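Local structure of amidohydrolase 2 (Bifidobacterium longum subsp. infantis, 6UVZ) at residues A[15-20]-A[33-38]; A[86-91]-A[118-123]; A[123-128]-A[149-154]; A[194-199]-A[225-230]; A[214-219]-A[231-236]. The protein is probably a hydrolase of the metallo-dependent amidohydrolase superfamily, built on a TIM barrel. One frame throughout, in Å; residues are numbered along the deposited sequence.

Overall arrangement
All five contacts belong to one TIM barrel, with eight parallel strands in the order of the sequence and helices packed outside them. Contacts 1, 2 and 3 follow one another along the chain, whereas contacts 4 and 5 interleave. Contacts 2 and 3 are neighbours, their centres 8 Å apart, and share helix 119-131 and Ala123. Contacts 4 and 5, centres 9 Å apart, both use helix 229-239 and touch directly. These two groups lie on opposite sides of the chain's centre, their contact centres about 29 to 32 Å apart. Contact 1 stands alone in the loop after strand 7-13. The contacts thus join loops, outer helices and one barrel strand at separate places round the barrel.

Contact 1: A[15-20]-A[33-38]; sequences IWDPDA and QHRYTV
Trp16 and Tyr36 bring together two loop segments that run in roughly opposite directions, 148° apart end to end, and the firm link is the bond from Tyr36 N to Trp16 O at 2.9 Å, nearly straight at the hydrogen. The return bond, Trp16 N to Tyr36 O, is long and weak. The side chains of these two residues lie side by side and point the same way. The edge of the Tyr36 ring is turned toward the face of the Trp16 indole in an offset edge-to-face pair, the planes 73° apart. Tyr36 CD1 does the touching, 3.5 Å from Trp16 NE1 and displaced toward the rim of the indole. The indole N-H itself is hydrogen-bonded to Leu32 O. Asp17 and Arg35 form a salt bridge, OD2 to NH1 at 3.1 Å, although the N-H of Arg35 is poorly aimed and the bond weak. The Arg35 chain runs extended from CG to NE, and Asp17 OD1 lies 3.7 Å from Arg35 CB, against the aliphatic part. At one end Pro18 CD rests 3.3 Å from His34 O, and at the other Ile15 CB sits 3.3 Å from Tyr36 O. Both segments belong to the long loop that leads from strand 7-13 to helix 38-47; Thr37 caps that helix, and Trp220, from beyond strand 214-216, packs edge-to-face with Tyr36.

Contact 2: A[86-91]-A[118-123]; sequences QGRVSP and EPEFIA
Val89 and Phe121 carry the apolar middle of this contact, their side chains set at a slant to one another. Val89 CB lies 3.6 Å from Phe121 CD1, and CG1 stands 4.2 Å from the ring centroid in an off-centre CH-pi contact. The phenyl ring reaches the valine although its CB starts out away from the loop: CG is anti to the backbone N (chi1 -172°), and the end of the ring comes nearer to the loop than CB does. An alanine in place of Phe121 would probably leave Val89 without its aromatic partner and open a gap between loop and helix. The polar side is made by Arg88, whose extended chain brings the guanidinium near two carboxylates. Its NH2 forms a long salt bridge with Glu120 OE2 at 3.9 Å, the two flat groups turned 78° apart. Glu118 OE2 lies farther off and out of the guanidinium plane, so it contributes charge alone. Both glutamates have a stronger partner in Arg115, whose like charge close to Arg88 is probably offset by the two carboxylates. On the other flank Pro91 CG meets Ala123 CB at 3.7 Å, and Ser90 CA points its hydrogen almost straight at Glu120 O, 3.5 Å away. The contact lays the loop that leaves strand 80-86 against the first turn of helix 119-131, while Ile122 in that turn packs on helix 144-153.

Contact 3: A[123-128]-A[149-154]; sequences AGLRAM and KAFAQV
Arg126 presents its guanidinium to segment 149-154, with Val154 CG2 over one face, 3.7 Å above the plane and offset toward the rim, and Gln153 O at the edge. The bond there runs from Arg126 NH1 to Gln153 O, 3.1 Å long; the oxygen is tilted 23° from the guanidinium plane, and the donor stands above the plane of the carbonyl. An arginine thus takes up a backbone oxygen of the facing segment. The other flat group, the Phe151 ring, is met obliquely by Leu125, Leu125 CD2 lying 3.6 Å from Phe151 CE1 and the two side chains at about a right angle. With CG anti to the carbonyl carbon (chi1 -65°), Leu125 branches where CD1 comes near both Val154 and Phe151, so the leucine touches both; its CB also meets Val154 CG2 at 3.8 Å. Cutting Leu125 back to an alanine would probably open a gap beside Phe151 and leave that ring freer to move, with Val154 keeping its contact to CB. Val154 therefore serves both residues, its CG2 lying against the leucine and beneath the arginine head. The short helical segments 123-128 and 149-153 have axes 10.0 Å apart at an angle of 47°. Their helices, 119-131 and 144-153, are successive outer helices of the barrel joined through strand 135-137, on which Met128 and Phe151 both rest near its ends.

Contact 4: A[194-199]-A[225-230]; sequences DNPVGP and LNSTFA
Asn226 reaches across to Asp194 and Asn195, and its side chain can be followed outward. CB lies 3.6 Å from Asp194 O, with CG set anti to the carbonyl carbon (chi1 -55°). CG in turn stands 3.5 Å from the same Asp194 O. At the tip, ND2 gives two weak hydrogen bonds: one to Asp194 O at 2.8 Å, bent with 117° at the hydrogen, and one to Asn195 OD1 at 3.2 Å. A single amide nitrogen therefore faces both a backbone and a side-chain oxygen of the opposing loop. The Asn195 and Asn226 side chains lie side by side and point the same way, their amide planes turned 34° apart. Next along, Pro196 touches the other segment with CG and CD. Its CG is 3.5 Å from Asn226 O and 3.6 Å from Ser227 CB, a packing contact. Asp194 turns its carboxylate elsewhere, with OD1 accepting a hydrogen bond from Asn219 in the loop after strand 214-216. The contact is small and lies at the surface, joining the loop that follows strand 187-191 to the short helix 223-226. Both are connections leaving the C-terminal ends of adjacent barrel strands, the end at which TIM-barrel enzymes, amidohydrolases among them, build their active sites.

Contact 5: A[214-219]-A[231-236]; sequences VLYSSN and THFQLM
His232 sends its imidazole from the helix to the backbone just past the strand, and NE2 donates a hydrogen bond to Ser217 O at 2.8 Å. The carbonyl receives it in its own plane, and the oxygen lies slightly out of the imidazole plane. This reach depends on chi1 of 170°, which puts CG anti to the backbone N, and the ring is backed by Met236 CG of its own helix, 3.8 Å above one face. The selenomethionine also brings CG to 4.2 Å from Tyr216 CE1, near the plane of the phenol ring. All of this is the packing of strand 214-216, the eighth of the TIM barrel, against an outer helix, 229-239; the short axes run 138° apart, 11.8 Å at their closest. Tyr216 CG is likewise anti to its backbone N, and the phenol ends with its OH 3.4 Å from Phe233 CD2. The two aromatic side chains cross at about a right angle, and their rings meet obliquely with planes at 75°. The phenol oxygen has a hydrogen-bond partner in Tyr45 OH, of helix 38-47, while Phe48 stacks on Phe233.

Contact 1: A[15-20]-A[33-38]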
# COMPACT_ATOMS: atom_id res chain seq x y z
N ILE A 15 8.18 7.15 5.38
CA ILE A 15 9.05 8.10 6.07
C ILE A 15 10.49 7.65 5.85
O ILE A 15 10.78 6.46 5.75
CB ILE A 15 8.75 8.20 7.58
CG1 ILE A 15 8.82 6.82 8.25
CG2 ILE A 15 7.40 8.86 7.83
CD1 ILE A 15 8.67 6.86 9.75
N TRP A 16 11.40 8.62 5.76
CA TRP A 16 12.81 8.31 5.60
C TRP A 16 13.65 9.51 6.01
O TRP A 16 13.15 10.63 6.13
CB TRP A 16 13.14 7.88 4.17
CG TRP A 16 12.82 8.91 3.12
CD1 TRP A 16 13.49 10.07 2.87
CD2 TRP A 16 11.76 8.85 2.16
NE1 TRP A 16 12.91 10.75 1.83
CE2 TRP A 16 11.84 10.02 1.37
CE3 TRP A 16 10.74 7.93 1.90
CZ2 TRP A 16 10.95 10.29 0.34
CZ3 TRP A 16 9.85 8.20 0.87
CH2 TRP A 16 9.96 9.37 0.10
N ASP A 17 14.94 9.25 6.21
CA ASP A 17 15.92 10.28 6.53
C ASP A 17 17.11 10.08 5.59
O ASP A 17 17.82 9.07 5.72
CB ASP A 17 16.35 10.20 7.99
CG ASP A 17 17.24 11.36 8.40
OD1 ASP A 17 17.42 12.30 7.60
OD2 ASP A 17 17.77 11.33 9.54
N PRO A 18 17.35 11.01 4.66
CA PRO A 18 18.42 10.78 3.66
C PRO A 18 19.82 10.76 4.24
O PRO A 18 20.74 10.30 3.55
CB PRO A 18 18.24 11.96 2.69
CG PRO A 18 17.57 13.02 3.50
CD PRO A 18 16.66 12.29 4.45
N ASP A 19 20.02 11.22 5.47
CA ASP A 19 21.34 11.18 6.09
C ASP A 19 21.61 9.84 6.76
O ASP A 19 22.64 9.21 6.50
CB ASP A 19 21.49 12.32 7.11
CG ASP A 19 21.55 13.68 6.45
OD1 ASP A 19 20.47 14.28 6.22
OD2 ASP A 19 22.67 14.16 6.16
N ALA A 20 20.70 9.39 7.62
CA ALA A 20 20.89 8.12 8.33
C ALA A 20 20.61 6.91 7.45
O ALA A 20 21.14 5.83 7.73
CB ALA A 20 19.99 8.07 9.56
N GLN A 33 14.59 14.65 -1.38
CA GLN A 33 15.81 14.44 -0.60
C GLN A 33 15.77 15.26 0.69
O GLN A 33 16.63 16.09 0.98
CB GLN A 33 17.04 14.78 -1.44
CG GLN A 33 17.23 13.88 -2.65
CD GLN A 33 18.47 14.23 -3.45
OE1 GLN A 33 19.20 15.16 -3.10
NE2 GLN A 33 18.70 13.49 -4.52
N HIS A 34 14.74 14.99 1.49
CA HIS A 34 14.55 15.65 2.77
C HIS A 34 14.15 14.61 3.81
O HIS A 34 13.79 13.48 3.48
CB HIS A 34 13.49 16.76 2.69
CG HIS A 34 13.74 17.76 1.61
ND1 HIS A 34 14.68 18.76 1.73
CD2 HIS A 34 13.17 17.92 0.40
CE1 HIS A 34 14.69 19.49 0.63
NE2 HIS A 34 13.78 19.01 -0.19
N ARG A 35 14.20 15.01 5.08
CA ARG A 35 13.78 14.14 6.17
C ARG A 35 12.27 14.25 6.35
O ARG A 35 11.74 15.35 6.55
CB ARG A 35 14.51 14.51 7.46
CG ARG A 35 13.98 13.80 8.69
CD ARG A 35 14.76 14.17 9.93
NE ARG A 35 14.12 13.67 11.15
CZ ARG A 35 14.31 12.46 11.65
NH1 ARG A 35 15.13 11.61 11.05
NH2 ARG A 35 13.68 12.09 12.76
N TYR A 36 11.58 13.12 6.29
CA TYR A 36 10.14 13.05 6.47
C TYR A 36 9.83 12.21 7.70
O TYR A 36 10.32 11.08 7.82
CB TYR A 36 9.44 12.46 5.24
CG TYR A 36 9.58 13.30 3.99
CD1 TYR A 36 10.62 13.09 3.10
CD2 TYR A 36 8.67 14.31 3.71
CE1 TYR A 36 10.75 13.85 1.95
CE2 TYR A 36 8.79 15.08 2.56
CZ TYR A 36 9.83 14.84 1.69
OH TYR A 36 9.95 15.61 0.55
N THR A 37 9.04 12.76 8.62
CA THR A 37 8.66 12.08 9.84
C THR A 37 7.15 11.88 9.87
O THR A 37 6.40 12.47 9.09
CB THR A 37 9.11 12.86 11.08
OG1 THR A 37 8.45 14.14 11.11
CG2 THR A 37 10.62 13.07 11.06
N VAL A 38 6.71 11.02 10.80
CA VAL A 38 5.28 10.77 10.96
C VAL A 38 4.57 12.03 11.45
O VAL A 38 3.39 12.24 11.15
CB VAL A 38 5.06 9.57 11.90
CG1 VAL A 38 5.66 9.85 13.27
CG2 VAL A 38 3.58 9.24 12.01

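Contact 2: A[86-91]-A[118-123]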
# COMPACT_ATOMS: atom_id res chain seq x y z
N GLN A 86 10.18 -5.20 4.14
CA GLN A 86 10.47 -5.92 2.91
C GLN A 86 11.00 -7.32 3.19
O GLN A 86 11.48 -7.63 4.28
CB GLN A 86 11.47 -5.14 2.05
CG GLN A 86 12.82 -4.88 2.71
CD GLN A 86 13.79 -4.19 1.78
OE1 GLN A 86 14.53 -3.29 2.18
NE2 GLN A 86 13.80 -4.60 0.51
N GLY A 87 10.91 -8.17 2.17
CA GLY A 87 11.37 -9.54 2.28
C GLY A 87 11.14 -10.26 0.97
O GLY A 87 10.52 -9.74 0.04
N ARG A 88 11.67 -11.48 0.91
CA ARG A 88 11.52 -12.35 -0.25
C ARG A 88 10.57 -13.49 0.11
O ARG A 88 10.86 -14.28 1.01
CB ARG A 88 12.87 -12.90 -0.71
CG ARG A 88 12.80 -13.76 -1.96
CD ARG A 88 14.19 -14.12 -2.46
NE ARG A 88 14.14 -14.99 -3.64
CZ ARG A 88 14.02 -14.55 -4.89
NH1 ARG A 88 13.93 -13.25 -5.13
NH2 ARG A 88 13.97 -15.41 -5.89
N VAL A 89 9.44 -13.56 -0.60
CA VAL A 89 8.38 -14.49 -0.25
C VAL A 89 8.85 -15.92 -0.46
O VAL A 89 9.28 -16.30 -1.55
CB VAL A 89 7.11 -14.21 -1.06
CG1 VAL A 89 6.09 -15.32 -0.87
CG2 VAL A 89 6.52 -12.87 -0.66
N SER A 90 8.77 -16.73 0.60
CA SER A 90 9.12 -18.14 0.56
C SER A 90 8.64 -18.78 1.86
O SER A 90 8.49 -18.09 2.87
CB SER A 90 10.64 -18.35 0.39
OG SER A 90 11.34 -17.90 1.54
N PRO A 91 8.38 -20.09 1.86
CA PRO A 91 7.96 -20.75 3.10
C PRO A 91 9.08 -20.91 4.12
O PRO A 91 8.91 -21.57 5.15
CB PRO A 91 7.44 -22.11 2.61
CG PRO A 91 8.13 -22.33 1.31
CD PRO A 91 8.31 -20.99 0.69
N GLU A 118 6.47 -18.80 -9.51
CA GLU A 118 7.35 -19.76 -8.88
C GLU A 118 6.63 -20.45 -7.72
O GLU A 118 5.86 -19.81 -6.99
CB GLU A 118 8.62 -19.08 -8.37
CG GLU A 118 9.29 -18.18 -9.40
CD GLU A 118 10.75 -17.92 -9.08
OE1 GLU A 118 11.60 -18.76 -9.44
OE2 GLU A 118 11.05 -16.87 -8.46
N PRO A 119 6.85 -21.76 -7.53
CA PRO A 119 6.14 -22.46 -6.45
C PRO A 119 6.52 -22.00 -5.06
O PRO A 119 5.69 -22.06 -4.15
CB PRO A 119 6.52 -23.93 -6.68
CG PRO A 119 7.04 -24.00 -8.07
CD PRO A 119 7.67 -22.67 -8.33
N GLU A 120 7.76 -21.55 -4.86
CA GLU A 120 8.15 -21.06 -3.54
C GLU A 120 7.43 -19.75 -3.21
O GLU A 120 7.24 -19.44 -2.03
CB GLU A 120 9.67 -20.87 -3.47
CG GLU A 120 10.20 -19.66 -4.23
CD GLU A 120 11.70 -19.48 -4.05
OE1 GLU A 120 12.40 -20.50 -3.87
OE2 GLU A 120 12.17 -18.33 -4.09
N PHE A 121 7.03 -18.99 -4.23
CA PHE A 121 6.24 -17.79 -3.98
C PHE A 121 4.82 -18.17 -3.56
O PHE A 121 4.25 -17.55 -2.65
CB PHE A 121 6.22 -16.91 -5.23
CG PHE A 121 5.57 -15.57 -5.01
CD1 PHE A 121 6.30 -14.50 -4.52
CD2 PHE A 121 4.23 -15.37 -5.31
CE1 PHE A 121 5.71 -13.27 -4.32
CE2 PHE A 121 3.63 -14.14 -5.12
CZ PHE A 121 4.38 -13.09 -4.62
N ILE A 122 4.23 -19.18 -4.21
CA ILE A 122 2.90 -19.63 -3.83
C ILE A 122 2.93 -20.26 -2.44
O ILE A 122 2.07 -19.97 -1.60
CB ILE A 122 2.36 -20.62 -4.88
CG1 ILE A 122 2.41 -20.01 -6.28
CG2 ILE A 122 0.94 -21.04 -4.53
CD1 ILE A 122 1.59 -18.75 -6.42
N ALA A 123 3.92 -21.11 -2.18
CA ALA A 123 4.05 -21.72 -0.86
C ALA A 123 4.34 -20.67 0.20
O ALA A 123 3.91 -20.82 1.35
CB ALA A 123 5.14 -22.79 -0.87

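Contact 3: A[123-128]-A[149-154]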
# COMPACT_ATOMS: atom_id res chain seq x y z
N ALA A 123 3.92 -21.11 -2.18
CA ALA A 123 4.05 -21.72 -0.86
C ALA A 123 4.34 -20.67 0.20
O ALA A 123 3.91 -20.82 1.35
CB ALA A 123 5.14 -22.79 -0.87
N GLY A 124 5.07 -19.61 -0.15
CA GLY A 124 5.31 -18.54 0.79
C GLY A 124 4.06 -17.78 1.15
O GLY A 124 3.93 -17.29 2.28
N LEU A 125 3.12 -17.65 0.21
CA LEU A 125 1.86 -16.99 0.50
C LEU A 125 1.07 -17.76 1.56
O LEU A 125 0.46 -17.16 2.45
CB LEU A 125 1.03 -16.83 -0.78
CG LEU A 125 1.59 -15.91 -1.87
CD1 LEU A 125 0.85 -16.13 -3.18
CD2 LEU A 125 1.50 -14.46 -1.45
N ARG A 126 1.07 -19.09 1.47
CA ARG A 126 0.36 -19.90 2.46
C ARG A 126 1.00 -19.77 3.83
O ARG A 126 0.29 -19.78 4.85
CB ARG A 126 0.33 -21.36 2.02
CG ARG A 126 -0.09 -21.58 0.58
CD ARG A 126 -0.29 -23.06 0.29
NE ARG A 126 -0.26 -23.35 -1.15
CZ ARG A 126 -1.30 -23.21 -1.96
NH1 ARG A 126 -2.47 -22.79 -1.48
NH2 ARG A 126 -1.18 -23.50 -3.25
N ALA A 127 2.32 -19.65 3.88
CA ALA A 127 3.00 -19.49 5.17
C ALA A 127 2.63 -18.16 5.82
O ALA A 127 2.36 -18.12 7.03
CB ALA A 127 4.52 -19.59 4.98
N MSE A 128 2.61 -17.08 5.05
CA MSE A 128 2.21 -15.78 5.56
C MSE A 128 0.74 -15.78 5.99
O MSE A 128 0.37 -15.15 6.98
CB MSE A 128 2.44 -14.70 4.51
CG MSE A 128 3.91 -14.40 4.24
SE MSE A 128 4.15 -12.98 2.93
CE MSE A 128 3.55 -13.93 1.34
N LYS A 149 -3.48 -15.22 -11.10
CA LYS A 149 -3.38 -16.67 -10.96
C LYS A 149 -2.61 -17.06 -9.71
O LYS A 149 -2.88 -18.12 -9.13
CB LYS A 149 -2.71 -17.26 -12.20
CG LYS A 149 -3.53 -17.14 -13.47
CD LYS A 149 -2.67 -16.72 -14.65
CE LYS A 149 -1.47 -17.64 -14.82
NZ LYS A 149 -0.57 -17.18 -15.91
N ALA A 150 -1.66 -16.23 -9.27
CA ALA A 150 -0.89 -16.55 -8.08
C ALA A 150 -1.77 -16.52 -6.83
O ALA A 150 -1.81 -17.49 -6.07
CB ALA A 150 0.28 -15.58 -7.94
N PHE A 151 -2.47 -15.41 -6.61
CA PHE A 151 -3.31 -15.26 -5.43
C PHE A 151 -4.63 -16.02 -5.54
O PHE A 151 -5.33 -16.15 -4.53
CB PHE A 151 -3.58 -13.78 -5.15
CG PHE A 151 -2.35 -13.00 -4.81
CD1 PHE A 151 -1.85 -13.00 -3.52
CD2 PHE A 151 -1.68 -12.27 -5.78
CE1 PHE A 151 -0.71 -12.29 -3.20
CE2 PHE A 151 -0.54 -11.55 -5.47
CZ PHE A 151 -0.06 -11.56 -4.18
N ALA A 152 -4.98 -16.52 -6.73
CA ALA A 152 -6.15 -17.39 -6.83
C ALA A 152 -5.89 -18.74 -6.19
O ALA A 152 -6.82 -19.37 -5.66
CB ALA A 152 -6.55 -17.56 -8.30
N GLN A 153 -4.64 -19.22 -6.23
CA GLN A 153 -4.30 -20.47 -5.57
C GLN A 153 -4.24 -20.33 -4.06
O GLN A 153 -4.41 -21.33 -3.35
CB GLN A 153 -2.95 -20.99 -6.09
CG GLN A 153 -2.84 -21.01 -7.61
CD GLN A 153 -1.47 -21.44 -8.08
OE1 GLN A 153 -0.86 -22.34 -7.51
NE2 GLN A 153 -0.97 -20.79 -9.13
N VAL A 154 -4.01 -19.13 -3.55
CA VAL A 154 -3.95 -18.88 -2.11
C VAL A 154 -5.01 -17.84 -1.76
O VAL A 154 -4.68 -16.67 -1.55
CB VAL A 154 -2.55 -18.41 -1.67
CG1 VAL A 154 -2.43 -18.46 -0.16
CG2 VAL A 154 -1.48 -19.27 -2.33

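Contact 4: A[194-199]-A[225-230]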
# COMPACT_ATOMS: atom_id res chain seq x y z
N ASP A 194 2.00 6.96 -8.05
CA ASP A 194 2.99 7.99 -8.30
C ASP A 194 2.48 9.08 -9.23
O ASP A 194 3.26 9.97 -9.61
CB ASP A 194 4.27 7.37 -8.89
CG ASP A 194 4.86 6.30 -7.99
OD1 ASP A 194 4.21 5.94 -6.98
OD2 ASP A 194 5.97 5.82 -8.29
N ASN A 195 1.21 9.03 -9.62
CA ASN A 195 0.59 10.02 -10.49
C ASN A 195 -0.80 10.31 -9.96
O ASN A 195 -1.38 9.49 -9.22
CB ASN A 195 0.51 9.52 -11.94
CG ASN A 195 1.86 9.14 -12.50
OD1 ASN A 195 2.58 9.99 -13.04
ND2 ASN A 195 2.22 7.87 -12.39
N PRO A 196 -1.37 11.46 -10.30
CA PRO A 196 -2.78 11.71 -9.98
C PRO A 196 -3.67 10.63 -10.59
O PRO A 196 -3.56 10.32 -11.78
CB PRO A 196 -3.05 13.09 -10.58
CG PRO A 196 -1.72 13.75 -10.62
CD PRO A 196 -0.73 12.65 -10.89
N VAL A 197 -4.54 10.06 -9.76
CA VAL A 197 -5.37 8.94 -10.21
C VAL A 197 -6.33 9.40 -11.30
O VAL A 197 -6.82 10.54 -11.30
CB VAL A 197 -6.13 8.33 -9.02
CG1 VAL A 197 -5.16 7.78 -7.99
CG2 VAL A 197 -7.06 9.35 -8.39
N GLY A 198 -6.59 8.51 -12.26
CA GLY A 198 -7.48 8.80 -13.35
C GLY A 198 -8.92 8.47 -13.01
O GLY A 198 -9.22 7.37 -12.53
N PRO A 199 -9.83 9.42 -13.23
CA PRO A 199 -11.25 9.16 -12.96
C PRO A 199 -11.78 7.89 -13.60
O PRO A 199 -12.62 7.21 -13.01
CB PRO A 199 -11.95 10.41 -13.53
CG PRO A 199 -10.89 11.47 -13.63
CD PRO A 199 -9.54 10.86 -13.40
N LEU A 225 5.18 14.67 -5.62
CA LEU A 225 6.09 14.70 -6.76
C LEU A 225 5.38 15.13 -8.04
O LEU A 225 5.74 16.13 -8.66
CB LEU A 225 6.75 13.32 -6.94
CG LEU A 225 7.90 13.24 -7.95
CD1 LEU A 225 9.07 14.10 -7.50
CD2 LEU A 225 8.33 11.80 -8.16
N ASN A 226 4.36 14.37 -8.45
CA ASN A 226 3.55 14.70 -9.62
C ASN A 226 2.19 15.27 -9.25
O ASN A 226 1.33 15.42 -10.13
CB ASN A 226 3.39 13.47 -10.51
CG ASN A 226 4.71 12.86 -10.91
OD1 ASN A 226 5.75 13.51 -10.86
ND2 ASN A 226 4.68 11.60 -11.33
N SER A 227 1.96 15.58 -7.97
CA SER A 227 0.67 16.10 -7.54
C SER A 227 0.87 16.83 -6.21
O SER A 227 1.96 17.35 -5.95
CB SER A 227 -0.35 14.94 -7.47
OG SER A 227 -1.61 15.40 -7.02
N THR A 228 -0.17 16.86 -5.39
CA THR A 228 -0.10 17.44 -4.05
C THR A 228 -1.02 16.64 -3.14
O THR A 228 -2.05 16.13 -3.57
CB THR A 228 -0.49 18.92 -4.05
OG1 THR A 228 0.27 19.63 -5.03
CG2 THR A 228 -0.23 19.54 -2.68
N PHE A 229 -0.61 16.53 -1.87
CA PHE A 229 -1.46 15.87 -0.88
C PHE A 229 -2.84 16.54 -0.82
O PHE A 229 -3.87 15.86 -0.83
CB PHE A 229 -0.79 15.91 0.49
CG PHE A 229 -1.37 14.94 1.49
CD1 PHE A 229 -2.35 14.03 1.12
CD2 PHE A 229 -0.93 14.94 2.80
CE1 PHE A 229 -2.88 13.15 2.03
CE2 PHE A 229 -1.46 14.06 3.73
CZ PHE A 229 -2.43 13.16 3.34
N ALA A 230 -2.87 17.87 -0.78
CA ALA A 230 -4.14 18.58 -0.78
C ALA A 230 -4.94 18.29 -2.04
O ALA A 230 -6.16 18.09 -1.98
CB ALA A 230 -3.90 20.09 -0.63

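Contact 5: A[214-219]-A[231-236]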
# COMPACT_ATOMS: atom_id res chain seq x y z
N VAL A 214 -11.83 -1.46 -0.84
CA VAL A 214 -11.11 -0.32 -1.39
C VAL A 214 -10.56 0.49 -0.22
O VAL A 214 -11.32 0.88 0.68
CB VAL A 214 -12.01 0.56 -2.28
CG1 VAL A 214 -11.28 1.82 -2.70
CG2 VAL A 214 -12.46 -0.22 -3.51
N LEU A 215 -9.26 0.75 -0.23
CA LEU A 215 -8.56 1.40 0.86
C LEU A 215 -8.14 2.81 0.46
O LEU A 215 -7.67 3.02 -0.66
CB LEU A 215 -7.33 0.60 1.29
CG LEU A 215 -7.51 -0.90 1.55
CD1 LEU A 215 -6.16 -1.58 1.66
CD2 LEU A 215 -8.33 -1.12 2.80
N TYR A 216 -8.29 3.76 1.38
CA TYR A 216 -7.75 5.09 1.17
C TYR A 216 -6.24 5.07 1.36
O TYR A 216 -5.74 4.53 2.36
CB TYR A 216 -8.37 6.11 2.13
CG TYR A 216 -7.53 7.36 2.27
CD1 TYR A 216 -7.48 8.30 1.26
CD2 TYR A 216 -6.76 7.58 3.41
CE1 TYR A 216 -6.70 9.44 1.38
CE2 TYR A 216 -5.98 8.71 3.54
CZ TYR A 216 -5.95 9.64 2.53
OH TYR A 216 -5.18 10.77 2.65
N SER A 217 -5.52 5.66 0.41
CA SER A 217 -4.07 5.70 0.44
C SER A 217 -3.60 7.06 -0.04
O SER A 217 -4.07 7.55 -1.07
CB SER A 217 -3.47 4.58 -0.43
OG SER A 217 -2.10 4.83 -0.69
N SER A 218 -2.66 7.66 0.69
CA SER A 218 -2.10 8.95 0.33
C SER A 218 -0.80 8.84 -0.46
O SER A 218 -0.50 9.75 -1.25
CB SER A 218 -1.84 9.80 1.58
OG SER A 218 -0.81 9.24 2.37
N ASN A 219 -0.04 7.77 -0.27
CA ASN A 219 1.28 7.60 -0.89
C ASN A 219 2.21 8.75 -0.52
O ASN A 219 3.09 9.12 -1.30
CB ASN A 219 1.17 7.45 -2.41
CG ASN A 219 2.37 6.75 -3.02
OD1 ASN A 219 3.12 6.06 -2.33
ND2 ASN A 219 2.56 6.93 -4.32
N THR A 231 -4.27 18.24 -3.19
CA THR A 231 -4.96 17.92 -4.43
C THR A 231 -5.46 16.48 -4.43
O THR A 231 -6.59 16.21 -4.86
CB THR A 231 -4.03 18.16 -5.63
OG1 THR A 231 -3.50 19.49 -5.56
CG2 THR A 231 -4.79 17.99 -6.93
N HIS A 232 -4.64 15.55 -3.94
CA HIS A 232 -5.05 14.15 -3.91
C HIS A 232 -6.13 13.90 -2.86
O HIS A 232 -7.11 13.20 -3.13
CB HIS A 232 -3.84 13.25 -3.65
CG HIS A 232 -4.21 11.82 -3.36
ND1 HIS A 232 -4.74 10.98 -4.31
CD2 HIS A 232 -4.12 11.10 -2.22
CE1 HIS A 232 -4.97 9.80 -3.77
NE2 HIS A 232 -4.60 9.84 -2.50
N PHE A 233 -5.96 14.47 -1.67
CA PHE A 233 -6.93 14.24 -0.60
C PHE A 233 -8.28 14.86 -0.92
O PHE A 233 -9.32 14.30 -0.55
CB PHE A 233 -6.40 14.78 0.73
CG PHE A 233 -7.31 14.52 1.89
CD1 PHE A 233 -8.00 15.57 2.48
CD2 PHE A 233 -7.49 13.24 2.39
CE1 PHE A 233 -8.85 15.34 3.56
CE2 PHE A 233 -8.33 13.01 3.46
CZ PHE A 233 -9.01 14.05 4.04
N GLN A 234 -8.30 16.00 -1.61
CA GLN A 234 -9.57 16.61 -1.97
C GLN A 234 -10.27 15.82 -3.07
O GLN A 234 -11.50 15.70 -3.06
CB GLN A 234 -9.35 18.06 -2.41
CG GLN A 234 -10.64 18.86 -2.53
CD GLN A 234 -11.42 18.89 -1.23
OE1 GLN A 234 -12.31 18.07 -1.01
NE2 GLN A 234 -11.08 19.83 -0.35
N LEU A 235 -9.50 15.27 -4.01
CA LEU A 235 -10.10 14.45 -5.06
C LEU A 235 -10.74 13.20 -4.48
O LEU A 235 -11.75 12.71 -5.01
CB LEU A 235 -9.04 14.07 -6.10
CG LEU A 235 -9.47 13.17 -7.25
CD1 LEU A 235 -10.65 13.77 -8.00
CD2 LEU A 235 -8.31 12.91 -8.20
N MSE A 236 -10.20 12.67 -3.39
CA MSE A 236 -10.77 11.51 -2.72
C MSE A 236 -12.08 11.87 -2.03
O MSE A 236 -13.03 11.09 -2.02
CB MSE A 236 -9.79 10.92 -1.72
CG MSE A 236 -8.52 10.33 -2.34
SE MSE A 236 -8.87 8.88 -3.59
CE MSE A 236 -8.86 9.88 -5.26